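PDB 4H6Q: proline dehydrogenase, which oxidises L-proline to delta-1-pyrroline-5-carboxylate with FAD as cofactor and a quinone as electron acceptor, the first step of proline breakdown to glutamate. Local coordinates for residues Gly65-Ser70 against Lys100-Gly105; Lys73-Ala78 against Leu117-Arg122. One frame throughout, in Å; residues are numbered along the deposited sequence.

Interaction 1: residues Gly65-Ser70 against Lys100-Gly105; sequences GEFIDS and KLSSVG. With TFB (tetrahydrofuran-2-carboxylic acid), chain D.
Ser102 meets Phe67 and Ile68 through both its side chain and its backbone, and this is the tight part of the contact. The Phe67 backbone N donates to Ser102 OG over 2.9 Å in a nearly straight bond (165°), and Ile68 N donates to Ser102 O at 3.2 Å from a position tilted out of the carbonyl plane. With OG between its own backbone N and carbonyl carbon (chi1 78°), the hydroxyl also lies over one face of the Phe67 ring, offset toward the rim and 3.6 Å from CD1. Glu139 is a further hydrogen-bond partner of this OG. Ser103 OG and Ser103 N both donate to Lys100 O, a double grip that closes the helix-like turn after strand 96-99. Ser103 CB touches Gly65 O at 3.6 Å, while Ile68 CD1 rests 3.5 Å from the buried Ser103 O, which has no polar partner in the model. Toward Asp69 and Ser70 the loops part, and a water bridges the gap by donating to Ile68 O and Ser102 O; Asp69 is exposed. At the other end Glu66 and Lys100 lie side by side, pointing the same way, but Glu66 OE2 touches Lys100 CE at 3.7 Å instead of the ammonium. Glu66 forms a salt bridge with Arg293, and Lys100 NZ one with Asp137, an active-site residue by similarity. A bend at chi4 (58°) brings NZ within 2.9 Å of OXT of the bound tetrahydrofuran-2-carboxylate, which Arg293 and Arg294 also hold. Lys100 thus binds the carboxylate of the inhibitor, as expected for that of proline, and Glu66 is a second-shell carboxylate that may orient Arg293 and temper the positive charge gathered there.

Interaction 2: residues Lys73-Ala78 against Leu117-Arg122; sequences KCTEFA and LTNARR
Helices 73-78 and 117-122 run almost parallel, 14° apart and 10.1 Å between axes at closest approach, with Ala78 and Asn119 the nearest pair of CA atoms. The Asn119 side chain points across to helix 73-78. Its CB and CG pack against Ala78 CB, each at 3.7 Å, and the Asn119 and Thr75 side chains cross at about a right angle. There ND2 points at Thr75 OG1 in a straight but weak bond of 3.4 Å; the stronger partners of these two atoms are Val104 O and Pro71 O, respectively. The other end of the amide is fixed from its own helix: Arg122, bent at chi3 (-58°), grips Asn119 OD1 side-on with NE and NH2, at 3.1 and 3.0 Å. OD1 lies in the guanidinium plane; NE approaches in the amide carbonyl plane, NH2 from above it. Partners at both ends thus fix the flip of the amide. Arg122 NH2 also reaches Ala78 CB at 3.5 Å and forms a salt bridge with Asp79, tying the two helices by charge. In the alpha/beta barrel these are the helices that follow strands 58-63 and 96-99; on the far flank, Leu117 and Arg121 pack against helix 144-158.

From the N terminus, strand 58-63 leads into 65-70, helix 71-90 carries 73-78, strand 96-99 leads into 100-105, and helix 115-129 carries 117-122. Interaction 1 closes a loop of 29 residues, mostly helix 71-90, and interaction 2 one of 38; because their segments alternate, the two loops cross without either enclosing the other. Interaction 1 joins the loops after the first two barrel strands beside the substrate pocket, whereas interaction 2 joins the helices outside those strands. With centres about 9 Å apart they touch directly: Ile68 O and Gly105 N pack against Cys74 SG, and Ser103 OG against the Phe77 ring.

Interaction 1: residues Gly65-Ser70 against Lys100-Gly105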
loop_
_atom_site.group_PDB
_atom_site.type_symbol
_atom_site.label_atom_id
_atom_site.label_comp_id
_atom_site.label_asym_id
_atom_site.label_seq_id
_atom_site.Cartn_x
_atom_site.Cartn_y
_atom_site.Cartn_z
ATOM N N GLY A 65 6.553 -10.289 0.379
ATOM C CA GLY A 65 6.791 -11.324 -0.616
ATOM C C GLY A 65 6.167 -10.903 -1.955
ATOM O O GLY A 65 5.176 -10.173 -1.992
ATOM N N GLU A 66 6.728 -11.347 -3.062
ATOM C CA GLU A 66 6.282 -10.860 -4.366
ATOM C C GLU A 66 6.825 -11.731 -5.497
ATOM O O GLU A 66 7.831 -12.456 -5.314
ATOM C CB GLU A 66 6.742 -9.380 -4.558
ATOM C CG GLU A 66 8.257 -9.181 -4.416
ATOM C CD GLU A 66 8.630 -7.746 -4.262
ATOM O OE1 GLU A 66 9.430 -7.248 -5.076
ATOM O OE2 GLU A 66 8.115 -7.085 -3.327
ATOM N N PHE A 67 6.193 -11.643 -6.655
ATOM C CA PHE A 67 6.639 -12.372 -7.871
ATOM C C PHE A 67 6.853 -13.842 -7.556
ATOM O O PHE A 67 7.881 -14.441 -7.877
ATOM C CB PHE A 67 7.885 -11.728 -8.516
ATOM C CG PHE A 67 7.695 -10.263 -8.825
ATOM C CD1 PHE A 67 6.692 -9.845 -9.711
ATOM C CD2 PHE A 67 8.435 -9.281 -8.161
ATOM C CE1 PHE A 67 6.453 -8.499 -9.939
ATOM C CE2 PHE A 67 8.230 -7.945 -8.426
ATOM C CZ PHE A 67 7.226 -7.540 -9.317
ATOM N N ILE A 68 5.836 -14.439 -6.933
ATOM C CA ILE A 68 5.904 -15.834 -6.527
ATOM C C ILE A 68 5.591 -16.748 -7.722
ATOM O O ILE A 68 4.537 -16.616 -8.364
ATOM C CB ILE A 68 4.959 -16.061 -5.332
ATOM C CG1 ILE A 68 5.408 -15.121 -4.183
ATOM C CG2 ILE A 68 4.960 -17.533 -4.923
ATOM C CD1 ILE A 68 4.647 -15.342 -2.915
ATOM N N ASP A 69 6.513 -17.654 -8.042
ATOM C CA ASP A 69 6.406 -18.414 -9.292
ATOM C C ASP A 69 5.447 -19.573 -9.254
ATOM O O ASP A 69 4.788 -19.874 -10.255
ATOM C CB ASP A 69 7.768 -18.936 -9.740
ATOM C CG ASP A 69 8.701 -17.816 -10.121
ATOM O OD1 ASP A 69 8.199 -16.842 -10.742
ATOM O OD2 ASP A 69 9.899 -17.860 -9.754
ATOM N N SER A 70 5.383 -20.257 -8.129
ATOM C CA SER A 70 4.567 -21.454 -8.025
ATOM C C SER A 70 3.096 -21.133 -7.702
ATOM O O SER A 70 2.811 -20.414 -6.733
ATOM C CB SER A 70 5.149 -22.232 -6.850
ATOM O OG SER A 70 4.239 -23.126 -6.339
ATOM N N LYS A 100 0.171 -7.394 -2.838
ATOM C CA LYS A 100 0.702 -7.343 -4.207
ATOM C C LYS A 100 0.107 -8.509 -4.966
ATOM O O LYS A 100 0.242 -9.672 -4.547
ATOM C CB LYS A 100 2.242 -7.495 -4.168
ATOM C CG LYS A 100 2.897 -6.170 -3.753
ATOM C CD LYS A 100 4.386 -6.343 -3.540
ATOM C CE LYS A 100 5.059 -4.996 -3.269
ATOM N NZ LYS A 100 4.538 -4.253 -2.091
ATOM N N LEU A 101 -0.588 -8.255 -6.071
ATOM C CA LEU A 101 -1.238 -9.382 -6.726
ATOM C C LEU A 101 -0.228 -10.417 -7.308
ATOM O O LEU A 101 -0.570 -11.581 -7.540
ATOM C CB LEU A 101 -2.238 -8.915 -7.785
ATOM C CG LEU A 101 -3.516 -8.282 -7.157
ATOM C CD1 LEU A 101 -4.287 -7.488 -8.184
ATOM C CD2 LEU A 101 -4.401 -9.325 -6.478
ATOM N N SER A 102 1.027 -9.995 -7.558
ATOM C CA SER A 102 2.047 -10.963 -7.966
ATOM C C SER A 102 2.408 -11.952 -6.849
ATOM O O SER A 102 3.036 -12.985 -7.122
ATOM C CB SER A 102 3.325 -10.246 -8.400
ATOM O OG SER A 102 4.061 -9.823 -7.265
ATOM N N SER A 103 2.016 -11.685 -5.601
ATOM C CA SER A 103 2.228 -12.652 -4.524
ATOM C C SER A 103 1.156 -13.707 -4.470
ATOM O O SER A 103 1.360 -14.757 -3.839
ATOM C CB SER A 103 2.332 -12.005 -3.156
ATOM O OG SER A 103 1.092 -11.458 -2.729
ATOM N N VAL A 104 0.026 -13.492 -5.177
ATOM C CA VAL A 104 -1.089 -14.427 -5.052
ATOM C C VAL A 104 -1.567 -14.972 -6.396
ATOM O O VAL A 104 -2.649 -15.552 -6.504
ATOM C CB VAL A 104 -2.242 -13.819 -4.222
ATOM C CG1 VAL A 104 -1.785 -13.636 -2.789
ATOM C CG2 VAL A 104 -2.782 -12.511 -4.818
ATOM N N GLY A 105 -0.720 -14.815 -7.427
ATOM C CA GLY A 105 -0.932 -15.539 -8.666
ATOM C C GLY A 105 -1.384 -14.783 -9.888
ATOM O O GLY A 105 -1.742 -15.410 -10.880
HETATM O OA TFB D . 4.859 -0.813 -2.317
HETATM C CA TFB D . 6.134 -0.269 -1.999
HETATM C C TFB D . 7.181 -1.361 -1.931
HETATM O OB TFB D . 8.397 -1.035 -1.925
HETATM C CB TFB D . 6.006 0.377 -0.684
HETATM C CG TFB D . 4.865 -0.298 -0.077
HETATM C CD TFB D . 4.030 -0.863 -1.160
HETATM O OXT TFB D . 6.866 -2.607 -1.883
HETATM O O HOH W 1 2.411 -14.708 -9.107
#

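Interaction 2: residues Lys73-Ala78 against Leu117-Arg122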
loop_
_atom_site.group_PDB
_atom_site.type_symbol
_atom_site.label_atom_id
_atom_site.label_comp_id
_atom_site.label_asym_id
_atom_site.label_seq_id
_atom_site.Cartn_x
_atom_site.Cartn_y
_atom_site.Cartn_z
ATOM N N LYS A 73 2.442 -22.014 -4.048
ATOM C CA LYS A 73 2.975 -21.004 -3.125
ATOM C C LYS A 73 2.192 -19.697 -3.150
ATOM O O LYS A 73 2.063 -19.020 -2.126
ATOM C CB LYS A 73 4.469 -20.757 -3.359
ATOM C CG LYS A 73 5.314 -22.017 -3.008
ATOM C CD LYS A 73 5.528 -22.010 -1.502
ATOM C CE LYS A 73 6.116 -23.273 -0.910
ATOM N NZ LYS A 73 6.115 -23.055 0.586
ATOM N N CYS A 74 1.652 -19.338 -4.313
ATOM C CA CYS A 74 0.800 -18.145 -4.417
ATOM C C CYS A 74 -0.453 -18.338 -3.556
ATOM O O CYS A 74 -0.942 -17.383 -2.940
ATOM C CB CYS A 74 0.344 -17.920 -5.874
ATOM S SG CYS A 74 1.656 -17.253 -6.945
ATOM N N THR A 75 -1.019 -19.540 -3.575
ATOM C CA THR A 75 -2.250 -19.801 -2.835
ATOM C C THR A 75 -1.955 -19.935 -1.348
ATOM O O THR A 75 -2.729 -19.436 -0.504
ATOM C CB THR A 75 -2.997 -21.020 -3.448
ATOM O OG1 THR A 75 -3.178 -20.742 -4.858
ATOM C CG2 THR A 75 -4.363 -21.247 -2.803
ATOM N N GLU A 76 -0.849 -20.576 -1.006
ATOM C CA GLU A 76 -0.379 -20.567 0.392
ATOM C C GLU A 76 -0.182 -19.150 0.911
ATOM O O GLU A 76 -0.518 -18.829 2.073
ATOM C CB GLU A 76 0.932 -21.380 0.513
ATOM C CG GLU A 76 1.487 -21.447 1.939
ATOM C CD GLU A 76 2.808 -22.177 2.010
ATOM O OE1 GLU A 76 3.246 -22.790 1.015
ATOM O OE2 GLU A 76 3.453 -22.149 3.079
ATOM N N PHE A 77 0.370 -18.271 0.078
ATOM C CA PHE A 77 0.628 -16.883 0.475
ATOM C C PHE A 77 -0.738 -16.235 0.776
ATOM O O PHE A 77 -0.907 -15.597 1.825
ATOM C CB PHE A 77 1.359 -16.116 -0.637
ATOM C CG PHE A 77 1.820 -14.769 -0.208
ATOM C CD1 PHE A 77 3.157 -14.540 0.124
ATOM C CD2 PHE A 77 0.906 -13.694 -0.136
ATOM C CE1 PHE A 77 3.598 -13.267 0.533
ATOM C CE2 PHE A 77 1.339 -12.427 0.285
ATOM C CZ PHE A 77 2.694 -12.216 0.597
ATOM N N ALA A 78 -1.714 -16.404 -0.129
ATOM C CA ALA A 78 -3.065 -15.880 0.141
ATOM C C ALA A 78 -3.659 -16.424 1.451
ATOM O O ALA A 78 -4.305 -15.670 2.224
ATOM C CB ALA A 78 -3.956 -16.180 -1.020
ATOM N N LEU A 117 -6.852 -13.170 -9.229
ATOM C CA LEU A 117 -8.223 -12.733 -9.026
ATOM C C LEU A 117 -8.966 -13.678 -8.068
ATOM O O LEU A 117 -9.665 -13.229 -7.150
ATOM C CB LEU A 117 -8.964 -12.648 -10.355
ATOM C CG LEU A 117 -10.416 -12.123 -10.311
ATOM C CD1 LEU A 117 -10.400 -10.671 -9.904
ATOM C CD2 LEU A 117 -11.079 -12.246 -11.677
ATOM N N THR A 118 -8.829 -14.987 -8.242
ATOM C CA THR A 118 -9.576 -15.820 -7.313
ATOM C C THR A 118 -9.010 -15.761 -5.898
ATOM O O THR A 118 -9.821 -15.747 -4.954
ATOM C CB THR A 118 -9.679 -17.262 -7.728
ATOM O OG1 THR A 118 -8.367 -17.811 -7.724
ATOM C CG2 THR A 118 -10.260 -17.383 -9.121
ATOM N N ASN A 119 -7.701 -15.612 -5.709
ATOM C CA ASN A 119 -7.195 -15.453 -4.344
ATOM C C ASN A 119 -7.575 -14.101 -3.783
ATOM O O ASN A 119 -7.886 -14.006 -2.577
ATOM C CB ASN A 119 -5.672 -15.652 -4.304
ATOM C CG ASN A 119 -5.305 -17.142 -4.304
ATOM O OD1 ASN A 119 -5.995 -17.971 -3.690
ATOM N ND2 ASN A 119 -4.210 -17.505 -5.009
ATOM N N ALA A 120 -7.541 -13.040 -4.604
ATOM C CA ALA A 120 -7.945 -11.721 -4.090
ATOM C C ALA A 120 -9.405 -11.717 -3.639
ATOM O O ALA A 120 -9.748 -11.083 -2.624
ATOM C CB ALA A 120 -7.719 -10.631 -5.137
ATOM N N ARG A 121 -10.271 -12.426 -4.348
ATOM C CA ARG A 121 -11.662 -12.545 -3.913
ATOM C C ARG A 121 -11.764 -13.124 -2.509
ATOM O O ARG A 121 -12.551 -12.643 -1.673
ATOM C CB ARG A 121 -12.454 -13.431 -4.881
ATOM C CG ARG A 121 -12.838 -12.727 -6.171
ATOM C CD ARG A 121 -13.440 -13.726 -7.134
ATOM N NE ARG A 121 -13.968 -13.027 -8.297
ATOM C CZ ARG A 121 -13.982 -13.519 -9.525
ATOM N NH1 ARG A 121 -13.461 -14.708 -9.757
ATOM N NH2 ARG A 121 -14.480 -12.802 -10.522
ATOM N N ARG A 122 -10.990 -14.163 -2.206
ATOM C CA ARG A 122 -11.038 -14.807 -0.885
ATOM C C ARG A 122 -10.525 -13.862 0.198
ATOM O O ARG A 122 -11.097 -13.791 1.308
ATOM C CB ARG A 122 -10.196 -16.097 -0.873
ATOM C CG ARG A 122 -10.617 -17.108 -1.919
ATOM C CD ARG A 122 -9.880 -18.419 -1.725
ATOM N NE ARG A 122 -8.422 -18.370 -1.758
ATOM C CZ ARG A 122 -7.636 -18.667 -0.707
ATOM N NH1 ARG A 122 -8.141 -18.972 0.478
ATOM N NH2 ARG A 122 -6.354 -18.691 -0.849
#